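Local coordinates for cellulosomal scaffoldin (Acetivibrio cellulolyticus, PDB 4WI0), which anchors cellulosome assembly through this C-terminal X-module–dockerin piece, which binds a type II cohesin, while the whole scaffoldin probably also hydrolyses cellulose, at residues K48-T60 against E68-L80. The protein carries 1 engineered substitution. Sequence-based numbering, arbitrary orientation.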
loop_
_atom_site.group_PDB
_atom_site.type_symbol
_atom_site.label_atom_id
_atom_site.label_comp_id
_atom_site.label_asym_id
_atom_site.label_seq_id
_atom_site.Cartn_x
_atom_site.Cartn_y
_atom_site.Cartn_z
ATOM N N LYS B 48 22.220 -29.158 1.826
ATOM C CA LYS B 48 23.309 -30.081 1.537
ATOM C C LYS B 48 22.830 -31.524 1.541
ATOM O O LYS B 48 21.727 -31.811 1.994
ATOM C CB LYS B 48 24.410 -29.918 2.582
ATOM C CG LYS B 48 25.007 -28.519 2.640
ATOM C CD LYS B 48 25.972 -28.376 3.806
ATOM C CE LYS B 48 26.614 -26.999 3.818
ATOM N NZ LYS B 48 27.515 -26.812 4.991
ATOM N N ASP B 49 23.682 -32.417 1.039
ATOM C CA ASP B 49 23.442 -33.871 1.054
ATOM C C ASP B 49 22.150 -34.291 0.352
ATOM O O ASP B 49 21.487 -35.241 0.771
ATOM C CB ASP B 49 23.451 -34.418 2.492
ATOM C CG ASP B 49 24.766 -34.165 3.219
ATOM O OD1 ASP B 49 25.831 -34.091 2.567
ATOM O OD2 ASP B 49 24.732 -34.054 4.463
ATOM N N VAL B 50 21.796 -33.589 -0.719
ATOM C CA VAL B 50 20.583 -33.917 -1.466
ATOM C C VAL B 50 20.906 -35.031 -2.457
ATOM O O VAL B 50 21.900 -34.956 -3.186
ATOM C CB VAL B 50 20.010 -32.698 -2.211
ATOM C CG1 VAL B 50 18.761 -33.082 -2.993
ATOM C CG2 VAL B 50 19.695 -31.576 -1.235
ATOM N N ALA B 51 20.065 -36.060 -2.477
ATOM C CA ALA B 51 20.229 -37.167 -3.411
ATOM C C ALA B 51 19.809 -36.730 -4.806
ATOM O O ALA B 51 18.852 -35.969 -4.971
ATOM C CB ALA B 51 19.413 -38.374 -2.968
ATOM N N ALA B 52 20.547 -37.217 -5.801
ATOM C CA ALA B 52 20.238 -36.988 -7.203
ATOM C C ALA B 52 18.853 -37.539 -7.524
ATOM O O ALA B 52 18.481 -38.605 -7.044
ATOM C CB ALA B 52 21.284 -37.657 -8.080
ATOM N N GLY B 53 18.104 -36.804 -8.339
ATOM C CA GLY B 53 16.703 -37.118 -8.618
ATOM C C GLY B 53 15.943 -35.871 -9.036
ATOM O O GLY B 53 16.523 -34.793 -9.138
ATOM N N THR B 54 14.643 -36.027 -9.272
ATOM C CA THR B 54 13.781 -34.932 -9.707
ATOM C C THR B 54 12.713 -34.654 -8.656
ATOM O O THR B 54 12.024 -35.580 -8.208
ATOM C CB THR B 54 13.072 -35.262 -11.034
ATOM O OG1 THR B 54 14.038 -35.666 -12.015
ATOM C CG2 THR B 54 12.310 -34.054 -11.552
ATOM N N TYR B 55 12.553 -33.375 -8.309
ATOM C CA TYR B 55 11.768 -32.960 -7.154
ATOM C C TYR B 55 10.883 -31.761 -7.431
ATOM O O TYR B 55 11.130 -30.969 -8.343
ATOM C CB TYR B 55 12.694 -32.557 -5.989
ATOM C CG TYR B 55 13.678 -33.611 -5.552
ATOM C CD1 TYR B 55 13.300 -34.636 -4.688
ATOM C CD2 TYR B 55 15.000 -33.575 -5.988
ATOM C CE1 TYR B 55 14.207 -35.605 -4.280
ATOM C CE2 TYR B 55 15.916 -34.542 -5.588
ATOM C CZ TYR B 55 15.518 -35.549 -4.733
ATOM O OH TYR B 55 16.425 -36.502 -4.338
ATOM N N THR B 56 9.857 -31.632 -6.601
ATOM C CA THR B 56 9.143 -30.385 -6.438
ATOM C C THR B 56 9.800 -29.649 -5.276
ATOM O O THR B 56 10.051 -30.249 -4.239
ATOM C CB THR B 56 7.661 -30.639 -6.132
ATOM O OG1 THR B 56 7.087 -31.371 -7.219
ATOM C CG2 THR B 56 6.909 -29.331 -5.957
ATOM N N VAL B 57 10.101 -28.366 -5.460
ATOM C CA VAL B 57 10.625 -27.531 -4.377
ATOM C C VAL B 57 9.513 -26.603 -3.890
ATOM O O VAL B 57 8.870 -25.942 -4.704
ATOM C CB VAL B 57 11.855 -26.728 -4.841
ATOM C CG1 VAL B 57 12.357 -25.813 -3.735
ATOM C CG2 VAL B 57 12.969 -27.688 -5.255
ATOM N N LYS B 58 9.279 -26.576 -2.574
ATOM C CA LYS B 58 8.188 -25.793 -1.995
ATOM C C LYS B 58 8.736 -24.681 -1.109
ATOM O O LYS B 58 9.618 -24.916 -0.279
ATOM C CB LYS B 58 7.233 -26.674 -1.188
ATOM C CG LYS B 58 6.033 -25.906 -0.632
ATOM C CD LYS B 58 4.821 -26.794 -0.384
ATOM C CE LYS B 58 5.015 -27.683 0.826
ATOM N NZ LYS B 58 3.791 -28.466 1.142
ATOM N N ILE B 59 8.206 -23.476 -1.293
ATOM C CA ILE B 59 8.678 -22.301 -0.564
ATOM C C ILE B 59 7.525 -21.702 0.222
ATOM O O ILE B 59 6.464 -21.420 -0.336
ATOM C CB ILE B 59 9.292 -21.244 -1.498
ATOM C CG1 ILE B 59 10.367 -21.869 -2.396
ATOM C CG2 ILE B 59 9.908 -20.103 -0.682
ATOM C CD1 ILE B 59 9.885 -22.245 -3.775
ATOM N N THR B 60 7.741 -21.505 1.520
ATOM C CA THR B 60 6.701 -21.016 2.414
ATOM C C THR B 60 7.232 -19.907 3.324
ATOM O O THR B 60 8.422 -19.853 3.640
ATOM C CB THR B 60 6.118 -22.159 3.283
ATOM O OG1 THR B 60 7.128 -22.693 4.140
ATOM C CG2 THR B 60 5.582 -23.301 2.415
ATOM N N GLU B 68 5.199 -23.573 -5.326
ATOM C CA GLU B 68 5.765 -24.875 -5.669
ATOM C C GLU B 68 6.449 -24.779 -7.026
ATOM O O GLU B 68 5.882 -24.240 -7.984
ATOM C CB GLU B 68 4.682 -25.959 -5.667
ATOM C CG GLU B 68 4.163 -26.270 -4.273
ATOM C CD GLU B 68 3.122 -27.378 -4.247
ATOM O OE1 GLU B 68 3.477 -28.524 -3.912
ATOM O OE2 GLU B 68 1.943 -27.117 -4.564
ATOM N N ILE B 69 7.678 -25.281 -7.093
ATOM C CA ILE B 69 8.423 -25.314 -8.334
ATOM C C ILE B 69 8.564 -26.770 -8.738
ATOM O O ILE B 69 9.225 -27.547 -8.055
ATOM C CB ILE B 69 9.816 -24.675 -8.181
ATOM C CG1 ILE B 69 9.674 -23.240 -7.659
ATOM C CG2 ILE B 69 10.568 -24.717 -9.512
ATOM C CD1 ILE B 69 10.992 -22.560 -7.349
ATOM N N ALA B 70 7.932 -27.131 -9.850
ATOM C CA ALA B 70 7.919 -28.515 -10.333
ATOM C C ALA B 70 9.157 -28.856 -11.156
ATOM O O ALA B 70 9.855 -27.964 -11.654
ATOM C CB ALA B 70 6.670 -28.746 -11.169
ATOM N N ASN B 71 9.422 -30.154 -11.295
ATOM C CA ASN B 71 10.443 -30.655 -12.218
ATOM C C ASN B 71 11.821 -30.035 -11.997
ATOM O O ASN B 71 12.479 -29.615 -12.949
ATOM C CB ASN B 71 9.989 -30.437 -13.673
ATOM C CG ASN B 71 8.629 -31.053 -13.956
ATOM O OD1 ASN B 71 8.414 -32.223 -13.677
ATOM N ND2 ASN B 71 7.703 -30.267 -14.507
ATOM N N VAL B 72 12.247 -29.973 -10.737
ATOM C CA VAL B 72 13.590 -29.529 -10.405
ATOM C C VAL B 72 14.500 -30.756 -10.488
ATOM O O VAL B 72 14.458 -31.650 -9.634
ATOM C CB VAL B 72 13.667 -28.872 -9.010
ATOM C CG1 VAL B 72 15.074 -28.355 -8.743
ATOM C CG2 VAL B 72 12.658 -27.737 -8.899
ATOM N N SER B 73 15.306 -30.789 -11.543
ATOM C CA SER B 73 16.134 -31.946 -11.864
ATOM C C SER B 73 17.520 -31.739 -11.271
ATOM O O SER B 73 18.199 -30.768 -11.606
ATOM C CB SER B 73 16.215 -32.105 -13.382
ATOM O OG SER B 73 16.981 -33.235 -13.744
ATOM N N VAL B 74 17.928 -32.635 -10.380
ATOM C CA VAL B 74 19.205 -32.505 -9.682
ATOM C C VAL B 74 20.137 -33.668 -10.050
ATOM O O VAL B 74 19.878 -34.819 -9.683
ATOM C CB VAL B 74 19.000 -32.483 -8.154
ATOM C CG1 VAL B 74 20.336 -32.344 -7.435
ATOM C CG2 VAL B 74 18.051 -31.360 -7.749
ATOM N N THR B 75 21.208 -33.355 -10.775
ATOM C CA THR B 75 22.228 -34.342 -11.168
ATOM C C THR B 75 23.612 -34.067 -10.558
ATOM O O THR B 75 24.493 -34.929 -10.589
ATOM C CB THR B 75 22.379 -34.393 -12.699
ATOM O OG1 THR B 75 22.776 -33.112 -13.199
ATOM C CG2 THR B 75 21.072 -34.811 -13.360
ATOM N N ALA B 76 23.786 -32.855 -10.032
ATOM C CA ALA B 76 25.008 -32.408 -9.368
ATOM C C ALA B 76 24.642 -31.135 -8.603
ATOM O O ALA B 76 23.461 -30.769 -8.535
ATOM C CB ALA B 76 26.100 -32.124 -10.389
ATOM N N ASP B 77 25.631 -30.449 -8.036
ATOM C CA ASP B 77 25.360 -29.174 -7.370
ATOM C C ASP B 77 24.537 -28.296 -8.309
ATOM O O ASP B 77 24.871 -28.179 -9.486
ATOM C CB ASP B 77 26.662 -28.460 -7.000
ATOM C CG ASP B 77 27.397 -29.127 -5.853
ATOM O OD1 ASP B 77 26.833 -30.025 -5.188
ATOM O OD2 ASP B 77 28.555 -28.739 -5.605
ATOM N N LYS B 78 23.462 -27.695 -7.793
ATOM C CA LYS B 78 22.532 -26.930 -8.616
ATOM C C LYS B 78 22.107 -25.627 -7.953
ATOM O O LYS B 78 21.667 -25.622 -6.799
ATOM C CB LYS B 78 21.275 -27.754 -8.909
ATOM C CG LYS B 78 20.257 -27.033 -9.786
ATOM C CD LYS B 78 19.021 -27.884 -10.008
ATOM C CE LYS B 78 18.126 -27.303 -11.095
ATOM N NZ LYS B 78 18.595 -27.696 -12.450
ATOM N N GLU B 79 22.206 -24.540 -8.716
ATOM C CA GLU B 79 21.715 -23.233 -8.292
ATOM C C GLU B 79 20.333 -22.981 -8.904
ATOM O O GLU B 79 20.205 -22.847 -10.114
ATOM C CB GLU B 79 22.717 -22.144 -8.711
ATOM C CG GLU B 79 22.589 -20.856 -7.928
ATOM C CD GLU B 79 23.772 -19.913 -8.106
ATOM O OE1 GLU B 79 24.300 -19.792 -9.239
ATOM O OE2 GLU B 79 24.168 -19.285 -7.096
ATOM N N LEU B 80 19.301 -22.938 -8.067
ATOM C CA LEU B 80 17.931 -22.733 -8.533
ATOM C C LEU B 80 17.683 -21.330 -9.032
ATOM O O LEU B 80 16.847 -21.131 -9.900
ATOM C CB LEU B 80 16.930 -23.020 -7.424
ATOM C CG LEU B 80 16.978 -24.425 -6.829
ATOM C CD1 LEU B 80 15.702 -24.675 -6.040
ATOM C CD2 LEU B 80 17.161 -25.486 -7.914
HETATM O O HOH W 1 8.208 -32.085 -9.760
#
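The Val57 and Val72 side chains cross at about a right angle, their CG2 methyls 3.7 Å apart, in the antiparallel beta hairpin of strands 53-60 and 67-74, which shows how a sheet absorbs an extra residue. Gly53–Val74, Tyr55–Val72 and Val57–Ile69 are hydrogen-bonded pairs, yet the last lies one residue out of step: with Ala70 and Asn71 both fitted opposite Thr56, a beta bulge results, and Asn71 takes positive phi (55°). Despite the shift, Tyr55, Val57, Ile69, Val72 and Val74 share the face turned to the second sheet of this transthyretin-like sandwich, where Leu80 CD1 reaches Val57 CG2 (4.1 Å). Farther along, the CD1 methyls of Ile59 and Ile69 touch at 3.8 Å, and Met89 and Ile87 extend this apolar layer. On the other face Lys58 and Glu68 run side by side through CD and CG, their charged ends not in contact. At the bulge, a water bridges Thr56 OG1 and Asn71 N, the latter as donor (2.7 Å). The Tyr55 ring, its CG beside the backbone N (chi1 -56°), meets Val74 CG2 at its edge. Its far end is tethered where OH donates to Ala51 O at 2.6 Å, from 47° above the carbonyl plane.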